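Local coordinates for TudS (PDB 6Z93), which probably removes sulfur from 2-thiouracil, converting it to uracil with the help of a [4Fe-4S] cluster, at residues E3-S8 with G37-F42; V16-Q21 with R54-R59; E58-H63 with G112-V117. All coordinates share one frame; numbering follows the deposited sequence.

Contact 1 (E3-S8 with G37-F42); sequences EKIIVS and GRALAF. With SF4 (iron/sulfur cluster), chain C.
Ile5-Ser8 and Ala39-Phe42 run in the same direction as neighbouring parallel strands, the axes of the short segments 4.6 Å apart at closest approach and 40° apart in direction. Four backbone hydrogen bonds join the two segments: Ile5 N to Arg38 O, Leu40 N to Ile5 O, Val7 N to Leu40 O and Phe42 N to Val7 O. The first three are nearly straight, whereas the last is bent to 141° at the hydrogen. Ahead of this ladder Arg38 reaches across to the N-terminal end of the other segment, its side chain crossing that of Glu3 at about a right angle. Its NE donates to Glu3 O at 2.8 Å and its NH2 to the same oxygen at 3.0 Å, a side-on grip close to the guanidinium plane. Glu3 OE2 instead lies over a guanidinium face, 3.8 Å from Arg38 NE, a long ion pair; no N-H points at it. Glu36 gives the arginine a second charged partner at NH1. The pairing closes a beta-alpha-beta unit, strand 5-8, helix 28-35 and strand 39-42, and sets 39-42 at the edge of the parallel sheet, while strand 94-96 flanks 5-8 across from it. On one face of the sheet Val7 CG2 meets Ala39 CB at 3.9 Å. On the other, Ile6 CG1, anti to its own backbone N (chi1 -175°), lies alongside Phe42 with its CD1 3.7 Å from Phe42 CB, and helix 73-90 covers both side chains. At the C-terminal end of its strand Ser8 CB approaches S1 of the iron-sulfur cluster to 3.3 Å, and its OG bonds to Lys98 N.

Contact 2 (V16-Q21 with R54-R59); sequences VRYDGQ and RPPAER. With SF4 (iron/sulfur cluster), chain C; EDO (1,2-ethanediol), chain F; EDO (1,2-ethanediol), chain D.
Arg54 reaches from the loop before strand 57-60 to the backbone of Val16. CB, CG and CD pass a bound 1,2-ethanediol, probably from the crystallisation liquor, and CG also packs 3.7 Å from Tyr18 CA. The chain is extended from CG to NE, which carries the guanidinium past Tyr18; NE itself pairs with Glu45. One guanidinium face lies under Tyr18 N, 3.7 Å from the plane. At the tip NH1 and NH2 both donate to Val16 O, end-on and near the guanidinium plane; the Arg54 NH2 to Val16 O bond is the shorter at 2.8 Å. NH1 also bonds to Pro51 O, so the rotation of the guanidinium is fixed from several sides. The loop that receives it, between strand 5-8 and helix 28-35, folds as a type I turn from Arg17 to Gly20, with an Asx turn in which Gln21 N donates to Asp19 OD1. Backbone to backbone, Arg54 N meets Tyr18 O at 3.0 Å on a lone pair in the carbonyl plane. The Tyr18 ring adds an apolar contact, its CE2 3.7 Å from Pro56 CG. Both arginines border the iron-sulfur cluster: Arg54 NH2 stands 3.7 Å from S4, and Arg17 NH1 lies 3.5 Å from S3. A second such ethanediol chelates FE1 through both oxygens, consistent with a coordination site open to an exogenous ligand, plausibly the substrate's sulfur.

Contact 3 (E58-H63 with G112-V117); sequences ERQGEH and GRFEGV. With EDO (1,2-ethanediol), chain E.
Glu58 and Phe114 lie antiparallel, each side chain running beside the other toward the other's backbone, the carboxylate stacked on one face of the ring with the two planes 20° apart. Glu58 CG sits over that face, 4.1 Å from the Phe114 ring centroid, a CH-pi contact. With CG beside the backbone N (chi1 -63°) and the chain extended beyond it, the acid reaches past the ring to the turn of the loop. There OE2 accepts from Phe114 N at 3.1 Å, with the donor 50° out of the carboxylate plane, and more weakly from Gly112 N. OE1 faces the far end of the loop through a water, which donates to Glu58 OE1 at 2.6 Å and accepts from Gly116 N. Residues 112-117 connect strands 108-110 and 118-120 of a two-stranded antiparallel hairpin; Glu58 and Gln60 belong to a second hairpin, 57-60 with 63-66, turned by a type II' turn from Gln60 to His63. With an alanine here in place of the glutamate, Phe114 N would probably lose its acceptor and one ring face the CG and carboxylate packed on it, and the loop would be freer to shift. Gln60 approaches the same ring differently, with NE2 near its edge, and donates to Gly112 O at 2.9 Å in the carbonyl plane. The same NE2 also donates to O1 of an ethanediol probably from the crystallisation liquor. No side chain fits at Gly112: a CB would clash with Arg59 O, which already lies 3.2 Å from Gly112 CA.

Contacts 1 and 2 approach the same iron-sulfur cluster from different parts of the chain: contact 1 through the C-terminal ends of its parallel strands, contact 2 through Val16 and its two arginines. Their centres are 22 Å apart and their nearest atoms about 6 Å; they do not touch, but both border the cluster. Contact 3 continues from contact 2, sharing Glu58 and Arg59 on strand 57-60; their centres are 13 Å apart, and Pro56 O packs 4.1 Å from Phe114 CE1. Contact 3 is the most peripheral, its centre about 17 Å from that of the chain, against 11 and 13 Å for contacts 1 and 2. It lies 28 Å from contact 1, centre to centre, and the side chain of Arg59 is about 11 Å from the cluster.

Contact 1 (E3-S8 with G37-F42)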
# COMPACT_ATOMS: atom_id res chain seq x y z
N GLU A 3 14.57 -9.89 5.47
CA GLU A 3 14.23 -9.94 6.89
C GLU A 3 12.89 -9.24 7.21
O GLU A 3 11.93 -9.92 7.54
CB GLU A 3 15.38 -9.41 7.77
CG GLU A 3 15.07 -9.41 9.26
CD GLU A 3 15.22 -10.77 9.91
OE1 GLU A 3 15.48 -10.81 11.14
OE2 GLU A 3 15.09 -11.79 9.20
N LYS A 4 12.81 -7.91 7.07
CA LYS A 4 11.57 -7.19 7.36
C LYS A 4 10.79 -6.85 6.09
O LYS A 4 11.33 -6.88 4.98
CB LYS A 4 11.85 -5.89 8.12
CG LYS A 4 12.55 -6.11 9.44
CD LYS A 4 12.67 -4.81 10.15
CE LYS A 4 13.81 -4.83 11.14
NZ LYS A 4 13.81 -3.57 11.90
N ILE A 5 9.49 -6.60 6.26
CA ILE A 5 8.65 -6.17 5.14
C ILE A 5 7.90 -4.88 5.53
O ILE A 5 7.71 -4.62 6.72
CB ILE A 5 7.67 -7.28 4.66
CG1 ILE A 5 6.52 -7.52 5.65
CG2 ILE A 5 8.39 -8.60 4.30
CD1 ILE A 5 5.40 -8.44 5.09
N ILE A 6 7.44 -4.13 4.54
CA ILE A 6 6.57 -2.99 4.81
C ILE A 6 5.15 -3.48 4.49
O ILE A 6 4.94 -4.23 3.53
CB ILE A 6 6.98 -1.75 3.98
CG1 ILE A 6 6.15 -0.53 4.34
CG2 ILE A 6 6.89 -2.00 2.51
CD1 ILE A 6 6.79 0.80 3.76
N VAL A 7 4.17 -3.12 5.33
CA VAL A 7 2.80 -3.59 5.13
C VAL A 7 1.84 -2.44 5.19
O VAL A 7 1.95 -1.64 6.11
CB VAL A 7 2.41 -4.61 6.25
CG1 VAL A 7 1.01 -5.18 6.01
CG2 VAL A 7 3.43 -5.73 6.37
N SER A 8 0.82 -2.36 4.29
CA SER A 8 -0.23 -1.33 4.37
C SER A 8 -0.86 -1.37 5.77
O SER A 8 -1.23 -2.45 6.22
CB SER A 8 -1.34 -1.62 3.36
OG SER A 8 -0.93 -1.32 2.04
N GLY A 37 8.51 -8.47 15.13
CA GLY A 37 8.94 -7.13 14.80
C GLY A 37 9.38 -6.99 13.36
O GLY A 37 10.15 -6.08 13.03
N ARG A 38 8.88 -7.84 12.47
CA ARG A 38 9.30 -7.83 11.07
C ARG A 38 8.30 -7.24 10.09
O ARG A 38 8.57 -7.25 8.88
CB ARG A 38 9.69 -9.26 10.63
CG ARG A 38 10.86 -9.84 11.44
CD ARG A 38 11.06 -11.33 11.16
NE ARG A 38 11.38 -11.56 9.76
CZ ARG A 38 11.27 -12.74 9.15
NH1 ARG A 38 10.80 -13.79 9.80
NH2 ARG A 38 11.58 -12.86 7.87
N ALA A 39 7.12 -6.82 10.55
CA ALA A 39 6.09 -6.28 9.64
C ALA A 39 5.86 -4.83 10.00
O ALA A 39 5.17 -4.55 10.99
CB ALA A 39 4.80 -7.07 9.77
N LEU A 40 6.49 -3.93 9.26
CA LEU A 40 6.41 -2.50 9.52
C LEU A 40 5.19 -1.88 8.90
O LEU A 40 5.06 -1.83 7.68
CB LEU A 40 7.69 -1.76 9.10
CG LEU A 40 9.03 -2.26 9.73
CD1 LEU A 40 10.17 -1.32 9.41
CD2 LEU A 40 8.93 -2.43 11.26
N ALA A 41 4.28 -1.41 9.74
CA ALA A 41 3.05 -0.79 9.29
C ALA A 41 3.34 0.56 8.65
O ALA A 41 4.11 1.33 9.21
CB ALA A 41 2.13 -0.57 10.48
N PHE A 42 2.67 0.87 7.56
CA PHE A 42 2.86 2.15 6.89
C PHE A 42 1.63 2.48 6.09
O PHE A 42 1.12 1.61 5.38
CB PHE A 42 4.09 2.10 5.97
CG PHE A 42 4.40 3.44 5.36
CD1 PHE A 42 3.99 3.75 4.07
CD2 PHE A 42 5.06 4.42 6.09
CE1 PHE A 42 4.24 5.00 3.53
CE2 PHE A 42 5.33 5.66 5.53
CZ PHE A 42 4.91 5.94 4.26
FE1 SF4 C . -5.30 3.30 2.00
FE2 SF4 C . -4.49 1.10 3.50
FE3 SF4 C . -3.31 3.61 3.86
FE4 SF4 C . -2.83 2.11 1.57
S1 SF4 C . -2.24 1.58 3.76
S2 SF4 C . -3.26 4.38 1.66
S3 SF4 C . -4.91 1.16 1.24
S4 SF4 C . -5.50 3.03 4.31

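Contact 2 (V16-Q21 with R54-R59)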
# COMPACT_ATOMS: atom_id res chain seq x y z
N VAL A 16 -7.10 3.43 9.35
CA VAL A 16 -6.58 4.54 8.55
C VAL A 16 -7.19 4.64 7.16
O VAL A 16 -6.77 5.53 6.41
CB VAL A 16 -5.04 4.46 8.44
CG1 VAL A 16 -4.36 4.77 9.77
CG2 VAL A 16 -4.60 3.08 7.90
N ARG A 17 -8.18 3.79 6.80
CA ARG A 17 -8.80 3.86 5.46
C ARG A 17 -9.53 5.18 5.27
O ARG A 17 -9.83 5.85 6.26
CB ARG A 17 -9.75 2.67 5.23
CG ARG A 17 -9.04 1.33 5.11
CD ARG A 17 -8.55 1.10 3.69
NE ARG A 17 -9.67 0.84 2.78
CZ ARG A 17 -9.53 0.51 1.50
NH1 ARG A 17 -8.32 0.38 0.96
NH2 ARG A 17 -10.61 0.29 0.74
N TYR A 18 -9.89 5.55 4.02
CA TYR A 18 -10.59 6.81 3.79
C TYR A 18 -11.89 6.94 4.63
O TYR A 18 -12.30 8.06 4.92
CB TYR A 18 -10.91 7.01 2.29
CG TYR A 18 -12.09 6.20 1.82
CD1 TYR A 18 -12.01 4.82 1.68
CD2 TYR A 18 -13.32 6.80 1.60
CE1 TYR A 18 -13.11 4.07 1.29
CE2 TYR A 18 -14.43 6.06 1.20
CZ TYR A 18 -14.32 4.69 1.05
OH TYR A 18 -15.42 3.97 0.64
N ASP A 19 -12.53 5.81 4.94
CA ASP A 19 -13.77 5.86 5.72
C ASP A 19 -13.58 5.54 7.21
O ASP A 19 -14.57 5.27 7.91
CB ASP A 19 -14.82 4.94 5.10
CG ASP A 19 -14.41 3.48 4.95
OD1 ASP A 19 -13.25 3.13 5.33
OD2 ASP A 19 -15.25 2.68 4.47
N GLY A 20 -12.34 5.56 7.68
CA GLY A 20 -12.04 5.22 9.06
C GLY A 20 -12.06 3.72 9.34
O GLY A 20 -11.83 3.31 10.48
N GLN A 21 -12.33 2.89 8.33
CA GLN A 21 -12.33 1.44 8.53
C GLN A 21 -10.91 0.87 8.49
O GLN A 21 -9.94 1.60 8.24
CB GLN A 21 -13.16 0.76 7.42
CG GLN A 21 -14.67 0.96 7.50
CD GLN A 21 -15.29 -0.16 6.72
OE1 GLN A 21 -15.78 -1.14 7.29
NE2 GLN A 21 -15.27 -0.06 5.39
N ARG A 54 -11.26 10.82 4.83
CA ARG A 54 -10.90 11.66 3.69
C ARG A 54 -11.76 11.20 2.50
O ARG A 54 -12.22 10.06 2.48
CB ARG A 54 -9.40 11.54 3.36
CG ARG A 54 -8.92 10.10 3.17
CD ARG A 54 -7.39 10.03 3.07
NE ARG A 54 -6.91 8.65 2.99
CZ ARG A 54 -6.75 7.85 4.05
NH1 ARG A 54 -7.02 8.29 5.28
NH2 ARG A 54 -6.32 6.61 3.89
N PRO A 55 -12.02 12.08 1.54
CA PRO A 55 -12.87 11.66 0.41
C PRO A 55 -12.20 10.58 -0.43
O PRO A 55 -10.95 10.56 -0.54
CB PRO A 55 -13.03 12.94 -0.42
CG PRO A 55 -12.46 14.05 0.38
CD PRO A 55 -11.54 13.47 1.41
N PRO A 56 -13.00 9.74 -1.11
CA PRO A 56 -12.41 8.75 -2.03
C PRO A 56 -11.64 9.43 -3.15
O PRO A 56 -11.98 10.54 -3.56
CB PRO A 56 -13.64 8.04 -2.63
CG PRO A 56 -14.76 8.31 -1.69
CD PRO A 56 -14.48 9.66 -1.08
N ALA A 57 -10.57 8.80 -3.61
CA ALA A 57 -9.76 9.36 -4.70
C ALA A 57 -9.41 8.28 -5.68
O ALA A 57 -9.34 7.10 -5.33
CB ALA A 57 -8.50 10.01 -4.16
N GLU A 58 -9.20 8.68 -6.94
CA GLU A 58 -8.83 7.75 -7.99
C GLU A 58 -7.71 8.35 -8.81
O GLU A 58 -7.61 9.58 -8.95
CB GLU A 58 -10.02 7.39 -8.91
CG GLU A 58 -11.12 6.66 -8.15
CD GLU A 58 -12.33 6.10 -8.87
OE1 GLU A 58 -13.27 5.70 -8.14
OE2 GLU A 58 -12.35 6.00 -10.11
N ARG A 59 -6.85 7.48 -9.36
CA ARG A 59 -5.81 7.96 -10.26
C ARG A 59 -6.47 8.39 -11.59
O ARG A 59 -7.44 7.78 -12.04
CB ARG A 59 -4.81 6.83 -10.56
CG ARG A 59 -4.00 6.41 -9.34
CD ARG A 59 -2.81 5.56 -9.76
NE ARG A 59 -1.88 6.34 -10.58
CZ ARG A 59 -0.65 5.96 -10.89
NH1 ARG A 59 -0.19 4.77 -10.47
NH2 ARG A 59 0.12 6.73 -11.65
FE1 SF4 C . -5.30 3.30 2.00
FE2 SF4 C . -4.49 1.10 3.50
FE3 SF4 C . -3.31 3.61 3.86
FE4 SF4 C . -2.83 2.11 1.57
S1 SF4 C . -2.24 1.58 3.76
S2 SF4 C . -3.26 4.38 1.66
S3 SF4 C . -4.91 1.16 1.24
S4 SF4 C . -5.50 3.03 4.31
C1 EDO F . -8.42 8.73 -0.36
O1 EDO F . -7.90 7.61 -1.07
C2 EDO F . -7.66 9.99 -0.58
O2 EDO F . -8.33 11.18 -0.17
C1 EDO D . -7.39 3.95 -0.27
O1 EDO D . -5.97 4.06 -0.26
C2 EDO D . -8.07 4.50 0.95
O2 EDO D . -7.41 4.17 2.13

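Contact 3 (E58-H63 with G112-V117)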
# COMPACT_ATOMS: atom_id res chain seq x y z
N GLU A 58 -9.20 8.68 -6.94
CA GLU A 58 -8.83 7.75 -7.99
C GLU A 58 -7.71 8.35 -8.81
O GLU A 58 -7.61 9.58 -8.95
CB GLU A 58 -10.02 7.39 -8.91
CG GLU A 58 -11.12 6.66 -8.15
CD GLU A 58 -12.33 6.10 -8.87
OE1 GLU A 58 -13.27 5.70 -8.14
OE2 GLU A 58 -12.35 6.00 -10.11
N ARG A 59 -6.85 7.48 -9.36
CA ARG A 59 -5.81 7.96 -10.26
C ARG A 59 -6.47 8.39 -11.59
O ARG A 59 -7.44 7.78 -12.04
CB ARG A 59 -4.81 6.83 -10.56
CG ARG A 59 -4.00 6.41 -9.34
CD ARG A 59 -2.81 5.56 -9.76
NE ARG A 59 -1.88 6.34 -10.58
CZ ARG A 59 -0.65 5.96 -10.89
NH1 ARG A 59 -0.19 4.77 -10.47
NH2 ARG A 59 0.12 6.73 -11.65
N GLN A 60 -5.88 9.40 -12.23
CA GLN A 60 -6.25 9.83 -13.57
C GLN A 60 -4.86 10.04 -14.18
O GLN A 60 -4.31 11.13 -14.09
CB GLN A 60 -7.06 11.12 -13.52
CG GLN A 60 -8.50 10.85 -13.05
CD GLN A 60 -9.41 12.05 -13.15
OE1 GLN A 60 -8.97 13.18 -13.34
NE2 GLN A 60 -10.70 11.82 -12.98
N GLY A 61 -4.27 8.94 -14.62
CA GLY A 61 -2.89 8.91 -15.10
C GLY A 61 -1.93 9.15 -13.96
O GLY A 61 -1.98 8.43 -12.96
N GLU A 62 -1.09 10.20 -14.07
CA GLU A 62 -0.15 10.54 -12.99
C GLU A 62 -0.83 11.38 -11.88
O GLU A 62 -0.25 11.54 -10.81
CB GLU A 62 1.06 11.33 -13.53
CG GLU A 62 2.26 10.47 -13.97
CD GLU A 62 2.58 9.20 -13.21
OE1 GLU A 62 2.90 9.26 -12.00
OE2 GLU A 62 2.50 8.12 -13.84
N HIS A 63 -2.02 11.92 -12.14
CA HIS A 63 -2.72 12.71 -11.12
C HIS A 63 -3.55 11.78 -10.23
O HIS A 63 -3.90 10.67 -10.63
CB HIS A 63 -3.68 13.70 -11.79
CG HIS A 63 -2.97 14.83 -12.48
ND1 HIS A 63 -2.86 16.09 -11.90
CD2 HIS A 63 -2.35 14.84 -13.69
CE1 HIS A 63 -2.18 16.83 -12.77
NE2 HIS A 63 -1.87 16.13 -13.87
N GLY A 112 -10.62 5.83 -12.55
CA GLY A 112 -10.58 7.29 -12.59
C GLY A 112 -11.88 7.97 -12.99
O GLY A 112 -11.94 9.20 -13.03
N ARG A 113 -12.93 7.18 -13.26
CA ARG A 113 -14.22 7.75 -13.66
C ARG A 113 -15.27 7.79 -12.54
O ARG A 113 -16.40 8.21 -12.79
CB ARG A 113 -14.77 7.04 -14.90
CG ARG A 113 -13.89 7.30 -16.10
CD ARG A 113 -14.35 6.61 -17.37
NE ARG A 113 -13.43 6.94 -18.47
CZ ARG A 113 -13.48 8.06 -19.19
NH1 ARG A 113 -14.42 8.97 -18.96
NH2 ARG A 113 -12.60 8.27 -20.16
N PHE A 114 -14.91 7.34 -11.32
CA PHE A 114 -15.80 7.35 -10.16
C PHE A 114 -17.13 6.65 -10.47
O PHE A 114 -18.20 7.20 -10.21
CB PHE A 114 -16.01 8.79 -9.66
CG PHE A 114 -14.72 9.41 -9.17
CD1 PHE A 114 -14.29 9.20 -7.87
CD2 PHE A 114 -13.91 10.14 -10.02
CE1 PHE A 114 -13.08 9.73 -7.44
CE2 PHE A 114 -12.71 10.68 -9.57
CZ PHE A 114 -12.30 10.46 -8.29
N GLU A 115 -17.04 5.45 -11.04
CA GLU A 115 -18.21 4.65 -11.41
C GLU A 115 -18.12 3.20 -10.92
O GLU A 115 -18.82 2.34 -11.46
CB GLU A 115 -18.37 4.67 -12.94
CG GLU A 115 -17.14 4.17 -13.67
CD GLU A 115 -17.17 4.29 -15.18
OE1 GLU A 115 -16.29 3.70 -15.84
OE2 GLU A 115 -18.07 5.00 -15.70
N GLY A 116 -17.26 2.93 -9.93
CA GLY A 116 -17.09 1.59 -9.36
C GLY A 116 -16.49 0.57 -10.31
O GLY A 116 -16.65 -0.63 -10.12
N VAL A 117 -15.77 1.03 -11.35
CA VAL A 117 -15.16 0.14 -12.33
C VAL A 117 -13.64 0.02 -12.15
O VAL A 117 -12.92 1.02 -12.21
CB VAL A 117 -15.53 0.58 -13.77
CG1 VAL A 117 -14.75 -0.20 -14.82
CG2 VAL A 117 -17.04 0.44 -14.00
C1 EDO E . -13.54 13.52 -11.77
O1 EDO E . -12.85 13.51 -13.01
C2 EDO E . -12.92 14.46 -10.82
O2 EDO E . -12.80 15.76 -11.36
O HOH W 1 -14.45 3.93 -11.27
O HOH W 2 -15.48 4.31 -7.96